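Copper-transporting atpase (PDB 2YJ6) probably pumps copper or related heavy-metal ions across the cell membrane using ATP, this chain being its soluble catalytic part with the phosphorylation and nucleotide-binding domains. Local coordinates at residues Thr36-Tyr41 with Leu202-Gly207; Thr43-Gln48 with Ser134-Pro139; Glu63-His68 with Lys89-Ile94. The protein carries 1 engineered substitution. All blocks are in the same frame, centred on the assembly; numbering follows the deposited sequence.

Contact 1: residues Thr36-Tyr41 with Leu202-Gly207; sequences TGTLTY and LMIGDG
T38 has the largest share of this contact, its methyl set against the end of strand 201-205. CG2 of T38 lies 3.9 Å from CG2 of I204, and 3.9 Å from the carbonyl oxygen O of G205, so it packs on both an apolar branch and the backbone where the strand gives way to loop. The hydroxyl takes a different direction: with OG1 between the backbone N and the carbonyl carbon (chi1 67°), it hydrogen-bonds N34 O and leaves the methyl alone to face I204. I204, which turns its CG2 branch to T38, also packs on F33 and V221 of the flanking strands.

The second touching point is polar. D206 OD2 comes to 3.3 Å from the carbonyl O of T36, two acceptors close together that form no hydrogen bond in this model, while OD1 of D206 is held by the backbone N of V208. OD2 also passes 4.1 Å from CA of G37. A side chain there would run into this carboxylate and, at a phi of 94°, into the preceding carbonyl, which explains the glycine. The tight loop is pinned from inside by the nearly straight bond from G37 N to T40 OG1, 3.0 Å.

In related P-type ATPases a magnesium ion sits between such a threonine carbonyl and such an aspartate; none is modelled here. The pair belongs to the HAD-type phosphorylation site, where the DKTGT loop, with N34 at the position of the phosphorylated aspartate, meets the GDGxND loop.

Contact 2: residues Thr43-Gln48 with Ser134-Pro139; sequences TPIVTQ and SDVPRP. With A99 (5'-O-[(S)-hydroxy{[(R)-hydroxy({(S)-hydroxy[(1S)-1-(2-nitrophenyl)ethoxy]phosphoryl}oxy)phosphoryl]oxy}phosphoryl]adenosine), chain C.
Here is the two-stranded hinge between the phosphorylation and nucleotide-binding domains of a P-type ATPase: 43-48 leads out and 134-139 returns, the latter holding a DVPR version of the DPPR hinge motif. I45 and S134 form an antiparallel hydrogen-bonded pair. S134 N reaches I45 O at 2.8 Å; the return bond, I45 N to S134 O, is modelled unusually short. Farther along, T47 and Q48 both face N132 in a classic beta bulge, and T47 CG2 rests 3.5 Å from S134 OG.

D135 ties the hinge together. Its OD1 accepts two backbone N-H groups, T43 N at 3.0 Å from above the carboxylate plane (44° out of it) and V136 N at 2.8 Å on the anti side, nearer the plane. OD2 takes T40 OG1 of the phosphorylation loop, so both oxygens have partners and the group's rotation is fixed. I45 CG1 sits between its own N and carbonyl carbon (chi1 60°), which brings it close to S134 O and lets CD1 reach CG2 of V136.

The caged nucleotide A99 lays its nitrophenyl ring beside the hinge. P44 CD is 3.7 Å from ring atom C6', while D135 OD2 comes to 3.4 Å from the neighbouring C1'.

Contact 3: residues Glu63-His68 with Lys89-Ile94; sequences EALSSH and KDFKEI. With A99 (5'-O-[(S)-hydroxy{[(R)-hydroxy({(S)-hydroxy[(1S)-1-(2-nitrophenyl)ethoxy]phosphoryl}oxy)phosphoryl]oxy}phosphoryl]adenosine), chain C.
The chain leaves helix 53-63 through a type I beta turn, E63 to S66, closed by S66 N to E63 O, and the turn packs against F91 and E93, just past the corner at D90. L65 and F91 run alongside one another in opposite senses: L65 CB stands almost squarely over the F91 ring, 4.0 Å from its centroid, a CH-pi contact, and L65 CD1 touches ring atom CD1 of F91 at 3.6 Å. S66 OG comes to the edge of the same ring and donates to E93 OE1 at 2.8 Å, meeting that carboxylate from well above its plane. E93 spans the distance because CG is anti to its backbone N (chi1 -174°) and the chain stays extended. Putting an alanine here would probably leave the S66 hydroxyl without this acceptor and the turn less firmly tied to the strand.

Beyond the turn lies the nucleotide. A99 N6 donates to E63 OE1 at 3.3 Å, and N7 sits over one face of the H68 ring. H68 ND1 caps I70 N, fixing the ring so that NE2 makes a weak bond to A99 O3A. This is the adenine site of a type IB P-type ATPase, with H68 from its HP motif.

Overall arrangement
The three contacts nest along the chain: contact 3 lies inside the loop closed by contact 2, itself inside that closed by contact 1. Contact 1 sits at the ends of parallel strands in the seven-stranded sheet of the phosphorylation domain. Contact 2, its centre about 15 Å away from that of contact 1, is the hinge and touches contact 1 directly. The centre of contact 3 is about 22 Å from that of contact 2 and about 28 Å from that of contact 1. Contacts 2 and 3 use the outermost strands, 45-50 and 89-92, of the six-stranded antiparallel sheet in the nucleotide-binding domain. A99 touches all three sites, consistent with a hinge that brings bound nucleotide to the phosphorylation loop.

Contact 1: residues Thr36-Tyr41 with Leu202-Gly207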
loop_
_atom_site.group_PDB
_atom_site.type_symbol
_atom_site.label_atom_id
_atom_site.label_comp_id
_atom_site.label_asym_id
_atom_site.label_seq_id
_atom_site.Cartn_x
_atom_site.Cartn_y
_atom_site.Cartn_z
ATOM N N THR A 36 -1.009 -1.503 2.643
ATOM C CA THR A 36 -0.812 -1.432 1.188
ATOM C C THR A 36 0.458 -2.139 0.694
ATOM O O THR A 36 1.560 -1.792 1.108
ATOM C CB THR A 36 -0.720 0.037 0.729
ATOM O OG1 THR A 36 -1.775 0.796 1.330
ATOM C CG2 THR A 36 -0.781 0.137 -0.787
ATOM N N GLY A 37 0.301 -3.104 -0.210
ATOM C CA GLY A 37 1.432 -3.799 -0.794
ATOM C C GLY A 37 1.802 -5.095 -0.079
ATOM O O GLY A 37 2.608 -5.871 -0.583
ATOM N N THR A 38 1.223 -5.328 1.096
ATOM C CA THR A 38 1.489 -6.562 1.837
ATOM C C THR A 38 0.217 -7.419 1.937
ATOM O O THR A 38 0.159 -8.516 1.382
ATOM C CB THR A 38 2.179 -6.309 3.237
ATOM O OG1 THR A 38 1.299 -5.621 4.137
ATOM C CG2 THR A 38 3.440 -5.490 3.070
ATOM N N LEU A 39 -0.804 -6.902 2.616
ATOM C CA LEU A 39 -2.124 -7.520 2.601
ATOM C C LEU A 39 -2.872 -7.272 1.271
ATOM O O LEU A 39 -3.830 -7.976 0.944
ATOM C CB LEU A 39 -2.940 -7.026 3.797
ATOM C CG LEU A 39 -2.237 -7.280 5.138
ATOM C CD1 LEU A 39 -3.070 -6.780 6.295
ATOM C CD2 LEU A 39 -1.914 -8.769 5.323
ATOM N N THR A 40 -2.425 -6.288 0.497
ATOM C CA THR A 40 -2.996 -6.044 -0.829
ATOM C C THR A 40 -1.922 -6.174 -1.894
ATOM O O THR A 40 -0.729 -6.225 -1.576
ATOM C CB THR A 40 -3.614 -4.636 -0.939
ATOM O OG1 THR A 40 -2.584 -3.641 -0.849
ATOM C CG2 THR A 40 -4.623 -4.405 0.165
ATOM N N TYR A 41 -2.334 -6.225 -3.161
ATOM C CA TYR A 41 -1.367 -6.161 -4.258
ATOM C C TYR A 41 -0.772 -4.769 -4.377
ATOM O O TYR A 41 0.271 -4.591 -5.009
ATOM C CB TYR A 41 -2.003 -6.518 -5.595
ATOM C CG TYR A 41 -2.375 -7.959 -5.731
ATOM C CD1 TYR A 41 -1.458 -8.889 -6.199
ATOM C CD2 TYR A 41 -3.652 -8.396 -5.398
ATOM C CE1 TYR A 41 -1.799 -10.224 -6.327
ATOM C CE2 TYR A 41 -4.005 -9.722 -5.523
ATOM C CZ TYR A 41 -3.078 -10.635 -5.989
ATOM O OH TYR A 41 -3.436 -11.960 -6.113
ATOM N N LEU A 202 8.461 -7.303 14.948
ATOM C CA LEU A 202 8.727 -7.611 13.551
ATOM C C LEU A 202 7.709 -6.903 12.622
ATOM O O LEU A 202 6.486 -7.007 12.811
ATOM C CB LEU A 202 8.736 -9.117 13.318
ATOM C CG LEU A 202 9.163 -9.495 11.896
ATOM C CD1 LEU A 202 9.841 -10.850 11.858
ATOM C CD2 LEU A 202 7.977 -9.431 10.925
ATOM N N MET A 203 8.225 -6.167 11.640
ATOM C CA MET A 203 7.378 -5.363 10.754
ATOM C C MET A 203 7.628 -5.673 9.282
ATOM O O MET A 203 8.773 -5.800 8.862
ATOM C CB MET A 203 7.560 -3.854 10.995
ATOM C CG MET A 203 6.793 -2.997 9.968
ATOM S SD MET A 203 6.878 -1.199 10.118
ATOM C CE MET A 203 5.573 -0.923 11.294
ATOM N N ILE A 204 6.537 -5.806 8.528
ATOM C CA ILE A 204 6.568 -6.038 7.083
ATOM C C ILE A 204 5.972 -4.825 6.342
ATOM O O ILE A 204 4.858 -4.412 6.647
ATOM C CB ILE A 204 5.752 -7.297 6.719
ATOM C CG1 ILE A 204 6.216 -8.497 7.548
ATOM C CG2 ILE A 204 5.863 -7.606 5.231
ATOM C CD1 ILE A 204 5.100 -9.371 8.051
ATOM N N GLY A 205 6.708 -4.261 5.385
ATOM C CA GLY A 205 6.229 -3.118 4.607
ATOM C C GLY A 205 6.708 -3.197 3.167
ATOM O O GLY A 205 7.098 -4.263 2.722
ATOM N N ASP A 206 6.699 -2.095 2.424
ATOM C CA ASP A 206 7.317 -2.140 1.085
ATOM C C ASP A 206 8.486 -1.161 0.853
ATOM O O ASP A 206 9.598 -1.411 1.318
ATOM C CB ASP A 206 6.277 -2.102 -0.050
ATOM C CG ASP A 206 5.470 -0.822 -0.072
ATOM O OD1 ASP A 206 6.006 0.228 0.338
ATOM O OD2 ASP A 206 4.295 -0.872 -0.513
ATOM N N GLY A 207 8.258 -0.065 0.130
ATOM C CA GLY A 207 9.333 0.886 -0.122
ATOM C C GLY A 207 8.960 2.356 -0.028
ATOM O O GLY A 207 9.746 3.229 -0.415
#

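Contact 2: residues Thr43-Gln48 with Ser134-Pro139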
loop_
_atom_site.group_PDB
_atom_site.type_symbol
_atom_site.label_atom_id
_atom_site.label_comp_id
_atom_site.label_asym_id
_atom_site.label_seq_id
_atom_site.Cartn_x
_atom_site.Cartn_y
_atom_site.Cartn_z
ATOM N N THR A 43 -2.397 -2.353 -5.910
ATOM C CA THR A 43 -2.805 -1.923 -7.250
ATOM C C THR A 43 -4.208 -1.300 -7.266
ATOM O O THR A 43 -5.209 -2.000 -7.113
ATOM C CB THR A 43 -2.814 -3.104 -8.236
ATOM O OG1 THR A 43 -3.784 -4.070 -7.812
ATOM C CG2 THR A 43 -1.450 -3.757 -8.311
ATOM N N PRO A 44 -4.285 0.021 -7.460
ATOM C CA PRO A 44 -5.584 0.716 -7.472
ATOM C C PRO A 44 -6.496 0.391 -8.677
ATOM O O PRO A 44 -6.029 0.195 -9.795
ATOM C CB PRO A 44 -5.189 2.197 -7.462
ATOM C CG PRO A 44 -3.794 2.226 -7.994
ATOM C CD PRO A 44 -3.152 0.958 -7.507
ATOM N N ILE A 45 -7.798 0.328 -8.429
ATOM C CA ILE A 45 -8.789 0.086 -9.481
ATOM C C ILE A 45 -10.005 0.989 -9.287
ATOM O O ILE A 45 -10.443 1.213 -8.147
ATOM C CB ILE A 45 -9.297 -1.383 -9.487
ATOM C CG1 ILE A 45 -9.955 -1.728 -8.162
ATOM C CG2 ILE A 45 -8.174 -2.367 -9.793
ATOM C CD1 ILE A 45 -10.587 -3.094 -8.148
ATOM N N VAL A 46 -10.553 1.503 -10.389
ATOM C CA VAL A 46 -11.803 2.270 -10.322
ATOM C C VAL A 46 -13.006 1.378 -9.948
ATOM O O VAL A 46 -13.271 0.378 -10.600
ATOM C CB VAL A 46 -12.106 3.019 -11.653
ATOM C CG1 VAL A 46 -13.519 3.678 -11.602
ATOM C CG2 VAL A 46 -11.009 4.045 -11.962
ATOM N N THR A 47 -13.740 1.737 -8.900
ATOM C CA THR A 47 -14.932 0.954 -8.549
ATOM C C THR A 47 -16.261 1.644 -8.902
ATOM O O THR A 47 -17.297 0.990 -8.969
ATOM C CB THR A 47 -14.928 0.526 -7.063
ATOM O OG1 THR A 47 -15.002 1.682 -6.221
ATOM C CG2 THR A 47 -13.640 -0.241 -6.741
ATOM N N GLN A 48 -16.211 2.956 -9.124
ATOM C CA GLN A 48 -17.382 3.749 -9.509
ATOM C C GLN A 48 -16.959 5.076 -10.177
ATOM O O GLN A 48 -16.033 5.748 -9.714
ATOM C CB GLN A 48 -18.272 4.020 -8.272
ATOM C CG GLN A 48 -19.521 4.885 -8.523
ATOM C CD GLN A 48 -20.317 5.187 -7.243
ATOM O OE1 GLN A 48 -21.065 4.338 -6.735
ATOM N NE2 GLN A 48 -20.159 6.404 -6.722
ATOM N N SER A 134 -10.213 1.796 -5.443
ATOM C CA SER A 134 -9.863 0.774 -4.444
ATOM C C SER A 134 -8.627 -0.063 -4.799
ATOM O O SER A 134 -8.159 -0.052 -5.935
ATOM C CB SER A 134 -11.035 -0.177 -4.202
ATOM O OG SER A 134 -12.156 0.521 -3.693
ATOM N N ASP A 135 -8.125 -0.786 -3.795
ATOM C CA ASP A 135 -7.000 -1.714 -3.916
ATOM C C ASP A 135 -7.630 -3.099 -4.015
ATOM O O ASP A 135 -8.845 -3.224 -3.856
ATOM C CB ASP A 135 -6.137 -1.626 -2.642
ATOM C CG ASP A 135 -4.674 -2.028 -2.860
ATOM O OD1 ASP A 135 -4.381 -2.877 -3.731
ATOM O OD2 ASP A 135 -3.812 -1.481 -2.134
ATOM N N VAL A 136 -6.811 -4.128 -4.259
ATOM C CA VAL A 136 -7.253 -5.528 -4.264
ATOM C C VAL A 136 -6.536 -6.351 -3.181
ATOM O O VAL A 136 -5.311 -6.414 -3.166
ATOM C CB VAL A 136 -6.924 -6.199 -5.613
ATOM C CG1 VAL A 136 -7.562 -7.591 -5.708
ATOM C CG2 VAL A 136 -7.351 -5.320 -6.764
ATOM N N PRO A 137 -7.297 -7.008 -2.290
ATOM C CA PRO A 137 -6.703 -7.896 -1.275
ATOM C C PRO A 137 -6.098 -9.178 -1.869
ATOM O O PRO A 137 -6.670 -9.775 -2.779
ATOM C CB PRO A 137 -7.889 -8.235 -0.365
ATOM C CG PRO A 137 -9.091 -8.094 -1.249
ATOM C CD PRO A 137 -8.766 -6.954 -2.190
ATOM N N ARG A 138 -4.944 -9.584 -1.342
ATOM C CA ARG A 138 -4.218 -10.749 -1.841
ATOM C C ARG A 138 -5.035 -12.019 -1.700
ATOM O O ARG A 138 -5.794 -12.168 -0.746
ATOM C CB ARG A 138 -2.870 -10.902 -1.128
ATOM C CG ARG A 138 -1.862 -9.825 -1.499
ATOM C CD ARG A 138 -0.473 -10.102 -0.926
ATOM N NE ARG A 138 0.487 -9.101 -1.386
ATOM C CZ ARG A 138 1.264 -9.253 -2.453
ATOM N NH1 ARG A 138 1.213 -10.375 -3.155
ATOM N NH2 ARG A 138 2.097 -8.286 -2.820
ATOM N N PRO A 139 -4.861 -12.950 -2.647
ATOM C CA PRO A 139 -5.711 -14.132 -2.803
ATOM C C PRO A 139 -5.871 -14.939 -1.524
ATOM O O PRO A 139 -6.993 -15.062 -1.031
ATOM C CB PRO A 139 -4.977 -14.957 -3.877
ATOM C CG PRO A 139 -3.590 -14.443 -3.892
ATOM C CD PRO A 139 -3.709 -12.987 -3.561
HETATM C "C'" A99 C . -2.861 5.261 -4.230
HETATM N N1 A99 C . -4.651 12.427 -10.233
HETATM C C2 A99 C . -5.659 12.598 -9.355
HETATM N N3 A99 C . -5.467 12.706 -8.034
HETATM C C4 A99 C . -4.211 12.655 -7.510
HETATM C C5 A99 C . -3.061 12.465 -8.410
HETATM C C6 A99 C . -3.351 12.346 -9.857
HETATM N N6 A99 C . -2.361 12.175 -10.775
HETATM N N7 A99 C . -1.961 12.443 -7.635
HETATM C C8 A99 C . -2.369 12.600 -6.353
HETATM N N9 A99 C . -3.706 12.718 -6.277
HETATM P PA A99 C . 0.011 11.196 -2.715
HETATM P PB A99 C . -0.300 8.418 -2.686
HETATM P PG A99 C . -2.367 6.627 -1.940
HETATM O "O'L" A99 C . -5.368 4.428 -3.295
HETATM O "O'M" A99 C . -6.046 2.503 -3.860
HETATM C "C1'" A99 C . -3.543 1.495 -3.755
HETATM O O1A A99 C . -0.156 11.051 -1.220
HETATM C C1B A99 C . -4.486 12.923 -5.038
HETATM O O1B A99 C . 0.560 7.565 -3.596
HETATM O O1G A99 C . -1.196 5.731 -1.599
HETATM C "C2'" A99 C . -3.810 2.853 -3.833
HETATM N "N2'" A99 C . -5.128 3.285 -3.653
HETATM O "O2'" A99 C . -6.184 11.670 -3.908
HETATM O O2A A99 C . 1.335 11.609 -3.304
HETATM C C2B A99 C . -4.860 11.578 -4.448
HETATM O O2B A99 C . 0.083 8.613 -1.233
HETATM O O2G A99 C . -3.326 5.873 -3.009
HETATM C "C3'" A99 C . -2.688 3.789 -4.109
HETATM O "O3'" A99 C . -4.426 10.586 -2.281
HETATM O O3A A99 C . -0.446 9.836 -3.422
HETATM C C3B A99 C . -3.844 11.342 -3.352
HETATM O O3B A99 C . -1.832 7.903 -2.770
HETATM O O3G A99 C . -3.239 7.141 -0.812
HETATM C "C4'" A99 C . -1.416 3.264 -4.293
HETATM O "O4'" A99 C . -3.658 13.590 -4.073
HETATM C C4B A99 C . -3.455 12.752 -2.927
HETATM C "C5'" A99 C . -1.199 1.896 -4.194
HETATM O "O5'" A99 C . -1.136 12.168 -3.293
HETATM C C5B A99 C . -2.023 12.856 -2.411
HETATM C "C6'" A99 C . -2.250 1.027 -3.933
HETATM C "CM'" A99 C . -1.553 5.859 -4.740
#

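Contact 3: residues Glu63-His68 with Lys89-Ile94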
loop_
_atom_site.group_PDB
_atom_site.type_symbol
_atom_site.label_atom_id
_atom_site.label_comp_id
_atom_site.label_asym_id
_atom_site.label_seq_id
_atom_site.Cartn_x
_atom_site.Cartn_y
_atom_site.Cartn_z
ATOM N N GLU A 63 -4.930 12.759 -17.374
ATOM C CA GLU A 63 -4.231 11.764 -16.569
ATOM C C GLU A 63 -3.226 10.926 -17.375
ATOM O O GLU A 63 -2.299 10.348 -16.818
ATOM C CB GLU A 63 -5.232 10.846 -15.873
ATOM C CG GLU A 63 -6.094 11.543 -14.826
ATOM C CD GLU A 63 -5.341 11.759 -13.523
ATOM O OE1 GLU A 63 -4.090 11.865 -13.554
ATOM O OE2 GLU A 63 -6.007 11.809 -12.468
ATOM N N ALA A 64 -3.438 10.858 -18.681
ATOM C CA ALA A 64 -2.592 10.071 -19.552
ATOM C C ALA A 64 -1.122 10.523 -19.472
ATOM O O ALA A 64 -0.214 9.705 -19.560
ATOM C CB ALA A 64 -3.117 10.122 -21.007
ATOM N N LEU A 65 -0.888 11.812 -19.272
ATOM C CA LEU A 65 0.488 12.319 -19.209
ATOM C C LEU A 65 1.166 12.116 -17.836
ATOM O O LEU A 65 2.285 12.585 -17.623
ATOM C CB LEU A 65 0.542 13.792 -19.639
ATOM C CG LEU A 65 -0.428 14.198 -20.765
ATOM C CD1 LEU A 65 -0.515 15.702 -20.913
ATOM C CD2 LEU A 65 -0.071 13.562 -22.115
ATOM N N SER A 66 0.511 11.414 -16.909
ATOM C CA SER A 66 1.150 11.115 -15.625
ATOM C C SER A 66 1.487 9.648 -15.462
ATOM O O SER A 66 0.999 8.800 -16.208
ATOM C CB SER A 66 0.287 11.550 -14.449
ATOM O OG SER A 66 -0.060 12.909 -14.572
ATOM N N SER A 67 2.315 9.363 -14.462
ATOM C CA SER A 67 2.785 8.017 -14.196
ATOM C C SER A 67 2.287 7.582 -12.839
ATOM O O SER A 67 2.542 6.459 -12.404
ATOM C CB SER A 67 4.316 7.968 -14.221
ATOM O OG SER A 67 4.808 8.151 -15.536
ATOM N N HIS A 68 1.585 8.478 -12.156
ATOM C CA HIS A 68 0.991 8.110 -10.884
ATOM C C HIS A 68 0.127 6.866 -11.083
ATOM O O HIS A 68 -0.516 6.700 -12.132
ATOM C CB HIS A 68 0.153 9.255 -10.318
ATOM C CG HIS A 68 -0.147 9.114 -8.859
ATOM N ND1 HIS A 68 -1.010 8.159 -8.363
ATOM C CD2 HIS A 68 0.297 9.809 -7.786
ATOM C CE1 HIS A 68 -1.076 8.266 -7.048
ATOM N NE2 HIS A 68 -0.293 9.263 -6.673
ATOM N N LYS A 89 -2.867 20.605 -23.419
ATOM C CA LYS A 89 -1.801 21.606 -23.304
ATOM C C LYS A 89 -1.565 22.004 -21.850
ATOM O O LYS A 89 -2.240 21.521 -20.938
ATOM C CB LYS A 89 -2.132 22.861 -24.114
ATOM C CG LYS A 89 -2.776 22.571 -25.449
ATOM C CD LYS A 89 -2.898 23.830 -26.280
ATOM C CE LYS A 89 -1.685 23.989 -27.187
ATOM N NZ LYS A 89 -1.554 22.843 -28.130
ATOM N N ASP A 90 -0.603 22.895 -21.651
ATOM C CA ASP A 90 -0.267 23.424 -20.332
ATOM C C ASP A 90 -0.400 22.429 -19.181
ATOM O O ASP A 90 -0.785 22.791 -18.067
ATOM C CB ASP A 90 -1.063 24.695 -20.046
ATOM C CG ASP A 90 -0.712 25.825 -21.002
ATOM O OD1 ASP A 90 0.410 25.806 -21.560
ATOM O OD2 ASP A 90 -1.551 26.730 -21.200
ATOM N N PHE A 91 -0.054 21.176 -19.446
ATOM C CA PHE A 91 -0.155 20.147 -18.431
ATOM C C PHE A 91 0.634 20.525 -17.180
ATOM O O PHE A 91 1.664 21.178 -17.267
ATOM C CB PHE A 91 0.346 18.810 -18.984
ATOM C CG PHE A 91 0.428 17.727 -17.952
ATOM C CD1 PHE A 91 -0.713 17.059 -17.542
ATOM C CD2 PHE A 91 1.647 17.386 -17.384
ATOM C CE1 PHE A 91 -0.636 16.068 -16.586
ATOM C CE2 PHE A 91 1.733 16.396 -16.429
ATOM C CZ PHE A 91 0.588 15.735 -16.026
ATOM N N LYS A 92 0.154 20.105 -16.015
ATOM C CA LYS A 92 0.901 20.300 -14.782
ATOM C C LYS A 92 0.457 19.317 -13.716
ATOM O O LYS A 92 -0.730 19.183 -13.425
ATOM C CB LYS A 92 0.766 21.735 -14.276
ATOM C CG LYS A 92 1.178 21.912 -12.821
ATOM C CD LYS A 92 1.647 23.339 -12.527
ATOM C CE LYS A 92 0.915 24.379 -13.372
ATOM N NZ LYS A 92 -0.542 24.474 -13.058
ATOM N N GLU A 93 1.423 18.616 -13.147
ATOM C CA GLU A 93 1.136 17.679 -12.086
ATOM C C GLU A 93 1.714 18.227 -10.801
ATOM O O GLU A 93 2.884 18.010 -10.486
ATOM C CB GLU A 93 1.730 16.305 -12.405
ATOM C CG GLU A 93 1.353 15.217 -11.407
ATOM C CD GLU A 93 1.817 13.829 -11.829
ATOM O OE1 GLU A 93 2.168 13.653 -13.020
ATOM O OE2 GLU A 93 1.830 12.915 -10.969
ATOM N N ILE A 94 0.899 18.963 -10.062
ATOM C CA ILE A 94 1.331 19.421 -8.760
ATOM C C ILE A 94 1.499 18.209 -7.860
ATOM O O ILE A 94 0.526 17.641 -7.366
ATOM C CB ILE A 94 0.349 20.418 -8.142
ATOM C CG1 ILE A 94 0.247 21.676 -9.016
ATOM C CG2 ILE A 94 0.793 20.778 -6.733
ATOM C CD1 ILE A 94 -0.829 21.611 -10.108
HETATM C "C'" A99 C . -2.861 5.261 -4.230
HETATM N N1 A99 C . -4.651 12.427 -10.233
HETATM C C2 A99 C . -5.659 12.598 -9.355
HETATM N N3 A99 C . -5.467 12.706 -8.034
HETATM C C4 A99 C . -4.211 12.655 -7.510
HETATM C C5 A99 C . -3.061 12.465 -8.410
HETATM C C6 A99 C . -3.351 12.346 -9.857
HETATM N N6 A99 C . -2.361 12.175 -10.775
HETATM N N7 A99 C . -1.961 12.443 -7.635
HETATM C C8 A99 C . -2.369 12.600 -6.353
HETATM N N9 A99 C . -3.706 12.718 -6.277
HETATM P PA A99 C . 0.011 11.196 -2.715
HETATM P PB A99 C . -0.300 8.418 -2.686
HETATM P PG A99 C . -2.367 6.627 -1.940
HETATM O "O'L" A99 C . -5.368 4.428 -3.295
HETATM O "O'M" A99 C . -6.046 2.503 -3.860
HETATM C "C1'" A99 C . -3.543 1.495 -3.755
HETATM O O1A A99 C . -0.156 11.051 -1.220
HETATM C C1B A99 C . -4.486 12.923 -5.038
HETATM O O1B A99 C . 0.560 7.565 -3.596
HETATM O O1G A99 C . -1.196 5.731 -1.599
HETATM C "C2'" A99 C . -3.810 2.853 -3.833
HETATM N "N2'" A99 C . -5.128 3.285 -3.653
HETATM O "O2'" A99 C . -6.184 11.670 -3.908
HETATM O O2A A99 C . 1.335 11.609 -3.304
HETATM C C2B A99 C . -4.860 11.578 -4.448
HETATM O O2B A99 C . 0.083 8.613 -1.233
HETATM O O2G A99 C . -3.326 5.873 -3.009
HETATM C "C3'" A99 C . -2.688 3.789 -4.109
HETATM O "O3'" A99 C . -4.426 10.586 -2.281
HETATM O O3A A99 C . -0.446 9.836 -3.422
HETATM C C3B A99 C . -3.844 11.342 -3.352
HETATM O O3B A99 C . -1.832 7.903 -2.770
HETATM O O3G A99 C . -3.239 7.141 -0.812
HETATM C "C4'" A99 C . -1.416 3.264 -4.293
HETATM O "O4'" A99 C . -3.658 13.590 -4.073
HETATM C C4B A99 C . -3.455 12.752 -2.927
HETATM C "C5'" A99 C . -1.199 1.896 -4.194
HETATM O "O5'" A99 C . -1.136 12.168 -3.293
HETATM C C5B A99 C . -2.023 12.856 -2.411
HETATM C "C6'" A99 C . -2.250 1.027 -3.933
HETATM C "CM'" A99 C . -1.553 5.859 -4.740
#